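Local coordinates for ABC transporter substrate-binding protein-branched chain amino acid transport (Streptococcus pneumoniae, PDB 4GNR), which probably binds branched-chain amino acids for uptake by an ABC transporter, and holds isoleucine in its cleft in this crystal, at residues T68-V71 and K75-A78; N94-G99 and Q116-I121; S252-T257 and E317-Q322; Y336-T339 and K344-A347. All blocks are in the same frame, centred on the assembly; numbering follows the deposited sequence. Where two conformers were deposited one is given.

Overall arrangement
Contacts 1 and 2 belong to the region built on the five-stranded parallel sheet. Their centres are about 11 Å apart and they touch, with Val-71 packed on Ala-98. Contacts 3 and 4 meet around the seven-stranded mixed sheet. Their centres are about 14 Å apart, and a probable hydrogen bond joins Ser-252 N to Tyr-336 O (2.9 Å). Contacts 1 and 4 lie on opposite sides of the chain's centre, about 38 Å apart centre to centre. Contacts 2 and 3 come within about 9 Å at their nearest atoms. None of the four supplies a residue of the isoleucine pocket. Gly-253 of contact 3 is about 10 Å from the ligand and Met-338 of contact 4 about 13 Å.

Contact 1 of 4, residues T68-V71 and K75-A78; sequences TNLV and KVSA
Leu-70 and Val-76 carry this contact through both backbone and side chains. The N-H of Val-76 points almost straight at Leu-70 O (3.0 Å, 178° at the hydrogen). It sits somewhat out of the carbonyl plane, tilted by 21°. Lys-75 N lies equally near Leu-70 O, but its angle is too poor for a hydrogen bond. The Val-76 side chain straddles the same oxygen. Its CG1 is 3.6 Å and its CG2 3.5 Å from Leu-70 O. With chi1 at -55°, CG2 fits between the backbone N and the carbonyl carbon and also meets Leu-70 CB (4.1 Å). Val-71 CG1 touches that methyl more loosely, at 4.4 Å. Behind this first shell, Leu-70 packs on Val-52 and Lys-54 of strand 48-55, and Val-71 on Ala-98 and Val-100. Lys-75 has positive phi and turns the chain away from the helix. Its side chain runs extended, then bends at the last torsion, and NZ bonds to Thr-72 O. Ser-77 and Ala-78 go on to pair with Lys-9 and Gly-11. This is the helix-to-strand exit of a right-handed beta-alpha-beta crossover, strand 48-55 to helix 60-72 to strand 78-80, in a periplasmic-binding-protein fold.

Contact 2 of 4, residues N94-G99 and Q116-I121; sequences NATKAG and QDYLFI
The Tyr-118 ring carries Gly-99 CA over one face, in a CH-pi contact 3.9 Å from the CA to the ring centroid. The CA is 24° off the ring normal, shifted toward the rim. Thr-96 CG2 approaches the ring obliquely and reaches Tyr-118 CD2 at 4.0 Å. Tyr-118 CE1 is 3.2 Å from Gly-99 O. Water 3 donates to Gly-99 O and is also bonded to Tyr-118 OH, at 2.9 Å, so it bridges the two. Gly-99 O has a further partner in Ser-303 OG. Gly-99 closes helix 85-97 in a Schellman motif, with positive phi and its N bonded to Thr-96 O. Facing the helix end, residues 116-119 form a type I turn into strand 119-121, an edge strand of the parallel sheet, which pairs with 102-104. Water 1 sits between the helix and this turn. It donates to Thr-96 OG1 (2.7 Å) and to Gln-116 OE1 (2.8 Å), and accepts from Tyr-118 N. Chi1 of -61° sets Thr-96 OG1 beside its own backbone N, where it also bonds to Val-92 O. A bend at chi2 (-76°) brings the Gln-116 amide round to the water. Water 2 also donates to Gln-116 OE1, but only weakly to Thr-96 OG1.

Contact 3 of 4, residues S252-T257 and E317-Q322; sequences SGFSTT and EGVTGQ
Thr-320 OG1 is gripped by two charged side chains, Asp-288 through OD2 and Lys-333 through NZ. Chi1 of 66° puts this oxygen between the backbone N and the carbonyl carbon, and leaves CG2 turned toward the 252-257 loop. There CG2 and CB each lie 4.0 Å from Gly-253 O. Asp-288 also takes the N-H of Val-319 on OD1, so one carboxylate holds two neighbouring residues of the turn. The turn is type I, from Gly-318 to Gly-321, and joins the short antiparallel strands 316-318 and 321-323. Gly-318 N bonds to Gly-321 O at 2.9 Å. The other segment leaves strand 248-252 of the mixed sheet on its way to helix 262-275. Phe-254 brings the side chain that meets the turn. Its CG is anti to the backbone N (chi1 -177°), which sends the ring out to Val-319. The Val-319 carbonyl oxygen lies in the ring plane at the edge, 3.7 Å from Phe-254 CE1. Val-319 CG1 comes obliquely to the same carbon, but the residue has two conformers and the very short approach is doubtful. Phe-254 also touches Ala-264, and Val-319 touches Phe-267, both of helix 262-275. Farther along, Thr-257 N bonds to Ser-255 OG at 3.2 Å, forming an ST turn.

Contact 4 of 4, residues Y336-T339 and K344-A347; sequences YMMT and KVEA
Strands 336-339 and 344-347 belong to a beta hairpin, but the axes of these short segments are far from antiparallel, with 114° between their directions. The hairpin forms one edge of the mixed sheet. Strand 335-341 also pairs with 248-252, while 344-351 is the strand at that edge. Thr-339 and Ala-347 are an antiparallel hydrogen-bonded pair. Glu-346 and Ala-347 both face Thr-339, so the strand carries a classic beta bulge here. Thr-339 N bonds to Ala-347 O (2.9 Å), with the donor tilted 34° from the carbonyl plane. Glu-346 N bonds to Thr-339 O (2.8 Å), nearly in line with the carbonyl. Two CA-H...O contacts add to these: Met-338 CA to Ala-347 O at 3.5 Å, and Val-345 CA to Thr-339 O at 3.4 Å. Met-338 bends at chi2 and chi3, which curls CE over to Val-345 CG1 (3.9 Å); the two side chains cross at a slant. Val-345 CG1 is anti to its backbone N (chi1 172°) and also lies near Thr-339 O. Met-338 is buried further by Phe-250 and Ser-252. Met-337 and Thr-339 pack on Tyr-136 of helix 126-139, which covers that part of the strand. Beside the pairing bonds, Ala-347 CB rests against Thr-339 CB at 3.9 Å, with Thr-339 OG1 a little farther from it at 4.1 Å.

Contact 1 of 4, residues T68-V71 and K75-A78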
loop_
_atom_site.group_PDB
_atom_site.type_symbol
_atom_site.label_atom_id
_atom_site.label_comp_id
_atom_site.label_asym_id
_atom_site.label_seq_id
_atom_site.Cartn_x
_atom_site.Cartn_y
_atom_site.Cartn_z
ATOM N N THR A 68 -12.463 16.597 6.611
ATOM C CA THR A 68 -13.195 17.858 6.764
ATOM C C THR A 68 -12.496 18.770 7.770
ATOM O O THR A 68 -12.298 19.963 7.529
ATOM C CB THR A 68 -14.673 17.603 7.118
ATOM O OG1 THR A 68 -15.314 17.039 5.972
ATOM C CG2 THR A 68 -15.382 18.930 7.519
ATOM N N ASN A 69 -12.146 18.223 8.916
ATOM C CA ASN A 69 -11.507 19.044 9.922
ATOM C C ASN A 69 -10.148 19.570 9.431
ATOM O O ASN A 69 -9.865 20.760 9.579
ATOM C CB ASN A 69 -11.472 18.290 11.246
ATOM C CG ASN A 69 -12.885 17.931 11.765
ATOM O OD1 ASN A 69 -13.917 18.446 11.307
ATOM N ND2 ASN A 69 -12.909 17.045 12.751
ATOM N N LEU A 70 -9.339 18.716 8.782
ATOM C CA LEU A 70 -8.046 19.157 8.266
ATOM C C LEU A 70 -8.175 20.331 7.289
ATOM O O LEU A 70 -7.390 21.283 7.338
ATOM C CB LEU A 70 -7.301 18.020 7.548
ATOM C CG LEU A 70 -6.633 16.975 8.435
ATOM C CD1 LEU A 70 -6.118 15.807 7.601
ATOM C CD2 LEU A 70 -5.490 17.602 9.247
ATOM N N VAL A 71 -9.133 20.242 6.375
ATOM C CA VAL A 71 -9.230 21.246 5.324
ATOM C C VAL A 71 -10.003 22.494 5.689
ATOM O O VAL A 71 -9.790 23.535 5.083
ATOM C CB VAL A 71 -9.739 20.628 3.978
ATOM C CG1 VAL A 71 -8.828 19.462 3.552
ATOM C CG2 VAL A 71 -11.189 20.195 4.018
ATOM N N LYS A 75 -7.209 24.127 8.161
ATOM C CA LYS A 75 -6.954 24.856 6.933
ATOM C C LYS A 75 -5.616 24.471 6.262
ATOM O O LYS A 75 -4.824 25.300 5.796
ATOM C CB LYS A 75 -7.158 26.339 7.149
ATOM C CG LYS A 75 -8.622 26.617 7.478
ATOM C CD LYS A 75 -8.829 28.084 7.574
ATOM C CE LYS A 75 -10.269 28.479 7.764
ATOM N NZ LYS A 75 -10.978 27.941 8.948
ATOM N N VAL A 76 -5.387 23.167 6.179
ATOM C CA VAL A 76 -4.158 22.682 5.540
ATOM C C VAL A 76 -4.227 22.903 4.019
ATOM O O VAL A 76 -5.288 22.997 3.402
ATOM C CB VAL A 76 -3.853 21.179 5.854
ATOM C CG1 VAL A 76 -3.816 20.953 7.349
ATOM C CG2 VAL A 76 -4.847 20.244 5.174
ATOM N N SER A 77 -3.050 22.922 3.409
ATOM C CA SER A 77 -2.926 23.153 1.954
ATOM C C SER A 77 -2.895 21.891 1.102
ATOM O O SER A 77 -3.090 21.975 -0.118
ATOM C CB SER A 77 -1.685 23.992 1.660
ATOM O OG SER A 77 -1.807 25.282 2.241
ATOM N N ALA A 78 -2.631 20.742 1.733
ATOM C CA ALA A 78 -2.575 19.439 1.064
ATOM C C ALA A 78 -2.733 18.372 2.139
ATOM O O ALA A 78 -2.400 18.639 3.300
ATOM C CB ALA A 78 -1.242 19.258 0.347
#

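Contact 2 of 4, residues N94-G99 and Q116-I121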
loop_
_atom_site.group_PDB
_atom_site.type_symbol
_atom_site.label_atom_id
_atom_site.label_comp_id
_atom_site.label_asym_id
_atom_site.label_seq_id
_atom_site.Cartn_x
_atom_site.Cartn_y
_atom_site.Cartn_z
ATOM N N ASN A 94 -14.561 15.281 0.558
ATOM C CA ASN A 94 -14.374 16.336 1.546
ATOM C C ASN A 94 -13.165 17.199 1.231
ATOM O O ASN A 94 -13.215 18.410 1.388
ATOM C CB ASN A 94 -14.386 15.792 2.967
ATOM C CG ASN A 94 -15.753 15.256 3.365
ATOM O OD1 ASN A 94 -16.771 15.605 2.762
ATOM N ND2 ASN A 94 -15.792 14.445 4.419
ATOM N N ALA A 95 -12.079 16.592 0.766
ATOM C CA ALA A 95 -10.927 17.383 0.364
ATOM C C ALA A 95 -11.303 18.241 -0.876
ATOM O O ALA A 95 -10.960 19.418 -0.980
ATOM C CB ALA A 95 -9.739 16.486 0.014
ATOM N N THR A 96 -12.030 17.626 -1.802
ATOM C CA THR A 96 -12.438 18.280 -3.044
ATOM C C THR A 96 -13.297 19.524 -2.787
ATOM O O THR A 96 -13.130 20.550 -3.452
ATOM C CB THR A 96 -13.152 17.278 -3.944
ATOM O OG1 THR A 96 -12.244 16.213 -4.242
ATOM C CG2 THR A 96 -13.608 17.935 -5.238
ATOM N N LYS A 97 -14.220 19.422 -1.844
ATOM C CA LYS A 97 -15.083 20.562 -1.520
ATOM C C LYS A 97 -14.304 21.799 -1.140
ATOM O O LYS A 97 -14.722 22.914 -1.431
ATOM C CB LYS A 97 -16.075 20.221 -0.406
ATOM C CG LYS A 97 -17.213 19.356 -0.908
ATOM C CD LYS A 97 -18.278 19.070 0.113
ATOM C CE LYS A 97 -17.727 18.266 1.228
ATOM N NZ LYS A 97 -18.765 17.847 2.205
ATOM N N ALA A 98 -13.180 21.585 -0.473
ATOM C CA ALA A 98 -12.300 22.673 -0.020
ATOM C C ALA A 98 -11.220 23.018 -1.042
ATOM O O ALA A 98 -10.415 23.911 -0.806
ATOM C CB ALA A 98 -11.651 22.332 1.301
ATOM N N GLY A 99 -11.179 22.299 -2.163
ATOM C CA GLY A 99 -10.160 22.537 -3.191
ATOM C C GLY A 99 -8.740 22.233 -2.716
ATOM O O GLY A 99 -7.779 22.917 -3.111
ATOM N N GLN A 116 -11.406 12.829 -10.649
ATOM C CA GLN A 116 -11.081 13.447 -9.353
ATOM C C GLN A 116 -9.969 14.451 -9.507
ATOM O O GLN A 116 -8.790 14.101 -9.436
ATOM C CB GLN A 116 -10.687 12.346 -8.361
ATOM C CG GLN A 116 -11.769 11.321 -8.071
ATOM C CD GLN A 116 -12.869 11.797 -7.155
ATOM O OE1 GLN A 116 -12.939 12.964 -6.781
ATOM N NE2 GLN A 116 -13.751 10.884 -6.782
ATOM N N ASP A 117 -10.314 15.709 -9.694
ATOM C CA ASP A 117 -9.269 16.674 -9.930
ATOM C C ASP A 117 -8.374 16.905 -8.689
ATOM O O ASP A 117 -7.269 17.418 -8.843
ATOM C CB ASP A 117 -9.882 17.961 -10.440
ATOM C CG ASP A 117 -8.909 18.789 -11.220
ATOM O OD1 ASP A 117 -8.101 18.202 -11.969
ATOM O OD2 ASP A 117 -9.001 20.020 -11.145
ATOM N N TYR A 118 -8.841 16.527 -7.487
ATOM C CA TYR A 118 -8.065 16.721 -6.267
ATOM C C TYR A 118 -7.490 15.453 -5.662
ATOM O O TYR A 118 -6.983 15.511 -4.546
ATOM C CB TYR A 118 -8.877 17.532 -5.238
ATOM C CG TYR A 118 -9.030 18.972 -5.694
ATOM C CD1 TYR A 118 -8.058 19.904 -5.374
ATOM C CD2 TYR A 118 -10.082 19.388 -6.496
ATOM C CE1 TYR A 118 -8.120 21.203 -5.818
ATOM C CE2 TYR A 118 -10.168 20.719 -6.950
ATOM C CZ TYR A 118 -9.168 21.600 -6.606
ATOM O OH TYR A 118 -9.222 22.908 -7.044
ATOM N N LEU A 119 -7.553 14.323 -6.354
ATOM C CA LEU A 119 -6.979 13.082 -5.846
ATOM C C LEU A 119 -5.781 12.657 -6.693
ATOM O O LEU A 119 -5.832 12.696 -7.926
ATOM C CB LEU A 119 -7.990 11.941 -5.854
ATOM C CG LEU A 119 -7.516 10.619 -5.225
ATOM C CD1 LEU A 119 -7.199 10.774 -3.746
ATOM C CD2 LEU A 119 -8.573 9.543 -5.421
ATOM N N PHE A 120 -4.730 12.220 -5.999
ATOM C CA PHE A 120 -3.533 11.662 -6.613
ATOM C C PHE A 120 -3.244 10.327 -5.944
ATOM O O PHE A 120 -3.433 10.196 -4.729
ATOM C CB PHE A 120 -2.329 12.599 -6.473
ATOM C CG PHE A 120 -2.553 13.899 -7.183
ATOM C CD1 PHE A 120 -3.300 14.915 -6.593
ATOM C CD2 PHE A 120 -2.096 14.090 -8.480
ATOM C CE1 PHE A 120 -3.583 16.088 -7.275
ATOM C CE2 PHE A 120 -2.370 15.261 -9.162
ATOM C CZ PHE A 120 -3.105 16.264 -8.557
ATOM N N ILE A 121 -2.752 9.359 -6.710
ATOM C CA ILE A 121 -2.441 8.013 -6.200
ATOM C C ILE A 121 -0.987 7.701 -6.526
ATOM O O ILE A 121 -0.579 7.766 -7.681
ATOM C CB ILE A 121 -3.387 6.957 -6.790
ATOM C CG1 ILE A 121 -4.837 7.207 -6.382
ATOM C CG2 ILE A 121 -2.937 5.563 -6.410
ATOM C CD1 ILE A 121 -5.098 7.051 -4.955
HETATM O O HOH W 1 -11.440 15.334 -6.679
HETATM O O HOH W 2 -14.688 13.841 -4.877
HETATM O O HOH W 3 -8.340 24.760 -5.065
#

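Contact 3 of 4, residues S252-T257 and E317-Q322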
loop_
_atom_site.group_PDB
_atom_site.type_symbol
_atom_site.label_atom_id
_atom_site.label_comp_id
_atom_site.label_asym_id
_atom_site.label_seq_id
_atom_site.Cartn_x
_atom_site.Cartn_y
_atom_site.Cartn_z
ATOM N N SER A 252 5.231 -6.195 -3.951
ATOM C CA SER A 252 5.713 -5.024 -3.244
ATOM C C SER A 252 6.103 -3.955 -4.257
ATOM O O SER A 252 6.422 -4.224 -5.397
ATOM C CB SER A 252 6.904 -5.346 -2.359
ATOM O OG SER A 252 7.297 -4.215 -1.622
ATOM N N GLY A 253 6.158 -2.717 -3.800
ATOM C CA GLY A 253 6.579 -1.584 -4.628
ATOM C C GLY A 253 7.922 -1.019 -4.230
ATOM O O GLY A 253 8.280 0.043 -4.695
ATOM N N PHE A 254 8.665 -1.757 -3.414
ATOM C CA PHE A 254 9.963 -1.321 -2.906
ATOM C C PHE A 254 10.821 -2.539 -2.584
ATOM O O PHE A 254 10.359 -3.466 -1.928
ATOM C CB PHE A 254 9.775 -0.473 -1.610
ATOM C CG PHE A 254 11.078 0.099 -1.030
ATOM C CD1 PHE A 254 11.753 1.084 -1.717
ATOM C CD2 PHE A 254 11.597 -0.309 0.177
ATOM C CE1 PHE A 254 12.929 1.632 -1.247
ATOM C CE2 PHE A 254 12.780 0.259 0.662
ATOM C CZ PHE A 254 13.445 1.219 -0.081
ATOM N N SER A 255 12.053 -2.522 -3.070
ATOM C CA SER A 255 13.000 -3.595 -2.813
ATOM C C SER A 255 14.366 -3.050 -2.466
ATOM O O SER A 255 14.860 -2.129 -3.091
ATOM C CB SER A 255 13.186 -4.491 -4.032
ATOM O OG SER A 255 14.226 -5.446 -3.831
ATOM N N THR A 256 14.972 -3.685 -1.471
ATOM C CA THR A 256 16.340 -3.352 -0.992
ATOM C C THR A 256 17.468 -4.209 -1.612
ATOM O O THR A 256 18.645 -4.093 -1.226
ATOM C CB THR A 256 16.523 -3.557 0.549
ATOM O OG1 THR A 256 16.585 -4.957 0.858
ATOM C CG2 THR A 256 15.442 -2.890 1.322
ATOM N N THR A 257 17.139 -5.069 -2.564
ATOM C CA THR A 257 18.184 -5.890 -3.184
ATOM C C THR A 257 18.249 -5.962 -4.696
ATOM O O THR A 257 19.336 -6.085 -5.287
ATOM C CB THR A 257 18.028 -7.367 -2.786
ATOM O OG1 THR A 257 16.774 -7.879 -3.263
ATOM C CG2 THR A 257 18.144 -7.530 -1.273
ATOM N N GLU A 317 11.896 11.577 -9.540
ATOM C CA GLU A 317 12.673 10.387 -9.174
ATOM C C GLU A 317 12.738 10.355 -7.659
ATOM O O GLU A 317 13.223 11.290 -7.026
ATOM C CB GLU A 317 14.054 10.422 -9.775
ATOM C CG GLU A 317 14.014 10.292 -11.300
ATOM C CD GLU A 317 13.551 8.919 -11.827
ATOM O OE1 GLU A 317 13.429 7.952 -11.042
ATOM O OE2 GLU A 317 13.364 8.789 -13.061
ATOM N N GLY A 318 12.261 9.263 -7.080
ATOM C CA GLY A 318 12.235 9.088 -5.640
ATOM C C GLY A 318 12.752 7.738 -5.201
ATOM O O GLY A 318 13.414 7.004 -5.944
ATOM N N VAL A 319 12.416 7.419 -3.967
ATOM C CA VAL A 319 12.802 6.177 -3.324
ATOM C C VAL A 319 12.217 4.958 -4.014
ATOM O O VAL A 319 12.883 3.917 -4.155
ATOM C CB VAL A 319 12.330 6.205 -1.845
ATOM C CG1 VAL A 319 12.522 4.855 -1.174
ATOM C CG2 VAL A 319 13.050 7.318 -1.088
ATOM N N THR A 320 10.995 5.127 -4.512
ATOM C CA THR A 320 10.237 4.062 -5.195
ATOM C C THR A 320 10.302 4.253 -6.716
ATOM O O THR A 320 9.359 3.943 -7.453
ATOM C CB THR A 320 8.775 3.971 -4.703
ATOM O OG1 THR A 320 8.041 5.144 -5.042
ATOM C CG2 THR A 320 8.714 3.722 -3.200
ATOM N N GLY A 321 11.428 4.748 -7.203
ATOM C CA GLY A 321 11.599 4.962 -8.625
ATOM C C GLY A 321 10.890 6.206 -9.093
ATOM O O GLY A 321 10.703 7.177 -8.352
ATOM N N GLN A 322 10.461 6.173 -10.339
ATOM C CA GLN A 322 9.837 7.337 -10.894
ATOM C C GLN A 322 8.357 7.463 -10.491
ATOM O O GLN A 322 7.674 6.467 -10.204
ATOM C CB GLN A 322 9.887 7.272 -12.445
ATOM C CG GLN A 322 9.563 8.571 -13.163
ATOM C CD GLN A 322 9.526 8.433 -14.683
ATOM O OE1 GLN A 322 8.884 7.528 -15.225
ATOM N NE2 GLN A 322 10.131 9.387 -15.378
#

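Contact 4 of 4, residues Y336-T339 and K344-A347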
loop_
_atom_site.group_PDB
_atom_site.type_symbol
_atom_site.label_atom_id
_atom_site.label_comp_id
_atom_site.label_asym_id
_atom_site.label_seq_id
_atom_site.Cartn_x
_atom_site.Cartn_y
_atom_site.Cartn_z
ATOM N N TYR A 336 7.513 -5.658 -7.651
ATOM C CA TYR A 336 8.339 -6.798 -7.358
ATOM C C TYR A 336 7.512 -7.906 -6.744
ATOM O O TYR A 336 6.531 -7.654 -6.041
ATOM C CB TYR A 336 9.397 -6.447 -6.281
ATOM C CG TYR A 336 10.253 -5.259 -6.645
ATOM C CD1 TYR A 336 9.863 -3.984 -6.287
ATOM C CD2 TYR A 336 11.445 -5.399 -7.345
ATOM C CE1 TYR A 336 10.604 -2.873 -6.612
ATOM C CE2 TYR A 336 12.201 -4.286 -7.685
ATOM C CZ TYR A 336 11.770 -3.025 -7.302
ATOM O OH TYR A 336 12.493 -1.885 -7.596
ATOM N N MET A 337 7.859 -9.148 -7.065
ATOM C CA MET A 337 7.286 -10.306 -6.376
ATOM C C MET A 337 8.399 -10.710 -5.396
ATOM O O MET A 337 9.529 -11.021 -5.803
ATOM C CB MET A 337 6.935 -11.462 -7.279
ATOM C CG MET A 337 6.225 -12.574 -6.506
ATOM S SD MET A 337 4.575 -12.161 -5.885
ATOM C CE MET A 337 3.605 -12.247 -7.409
ATOM N N MET A 338 8.076 -10.669 -4.111
ATOM C CA MET A 338 8.988 -10.997 -3.030
ATOM C C MET A 338 8.848 -12.473 -2.667
ATOM O O MET A 338 7.750 -12.994 -2.619
ATOM C CB MET A 338 8.637 -10.160 -1.773
ATOM C CG MET A 338 8.455 -8.681 -2.045
ATOM S SD MET A 338 9.958 -7.837 -2.532
ATOM C CE MET A 338 10.401 -7.028 -1.005
ATOM N N THR A 339 9.982 -13.128 -2.422
ATOM C CA THR A 339 10.051 -14.517 -1.959
ATOM C C THR A 339 10.460 -14.455 -0.475
ATOM O O THR A 339 11.526 -13.923 -0.145
ATOM C CB THR A 339 11.122 -15.314 -2.702
ATOM O OG1 THR A 339 10.756 -15.428 -4.079
ATOM C CG2 THR A 339 11.267 -16.737 -2.109
ATOM N N LYS A 344 11.559 -13.780 6.354
ATOM C CA LYS A 344 12.503 -12.851 5.740
ATOM C C LYS A 344 12.430 -12.923 4.236
ATOM O O LYS A 344 12.306 -13.984 3.639
ATOM C CB LYS A 344 13.933 -13.178 6.152
ATOM C CG LYS A 344 14.144 -13.167 7.646
ATOM C CD LYS A 344 15.549 -13.621 8.000
ATOM C CE LYS A 344 15.764 -13.694 9.506
ATOM N NZ LYS A 344 17.133 -14.192 9.840
ATOM N N VAL A 345 12.537 -11.758 3.618
ATOM C CA VAL A 345 12.545 -11.669 2.155
ATOM C C VAL A 345 13.946 -12.083 1.694
ATOM O O VAL A 345 14.950 -11.447 2.037
ATOM C CB VAL A 345 12.138 -10.290 1.626
ATOM C CG1 VAL A 345 12.342 -10.200 0.121
ATOM C CG2 VAL A 345 10.685 -10.006 1.988
ATOM N N GLU A 346 13.997 -13.140 0.907
ATOM C CA GLU A 346 15.257 -13.677 0.404
ATOM C C GLU A 346 15.541 -13.327 -1.046
ATOM O O GLU A 346 16.708 -13.257 -1.455
ATOM C CB GLU A 346 15.258 -15.206 0.592
ATOM C CG GLU A 346 15.276 -15.640 2.073
ATOM C CD GLU A 346 15.232 -17.148 2.282
ATOM O OE1 GLU A 346 14.724 -17.872 1.396
ATOM O OE2 GLU A 346 15.673 -17.599 3.359
ATOM N N ALA A 347 14.492 -12.982 -1.779
ATOM C CA ALA A 347 14.611 -12.689 -3.209
ATOM C C ALA A 347 13.500 -11.748 -3.626
ATOM O O ALA A 347 12.444 -11.708 -2.997
ATOM C CB ALA A 347 14.543 -13.975 -4.057
#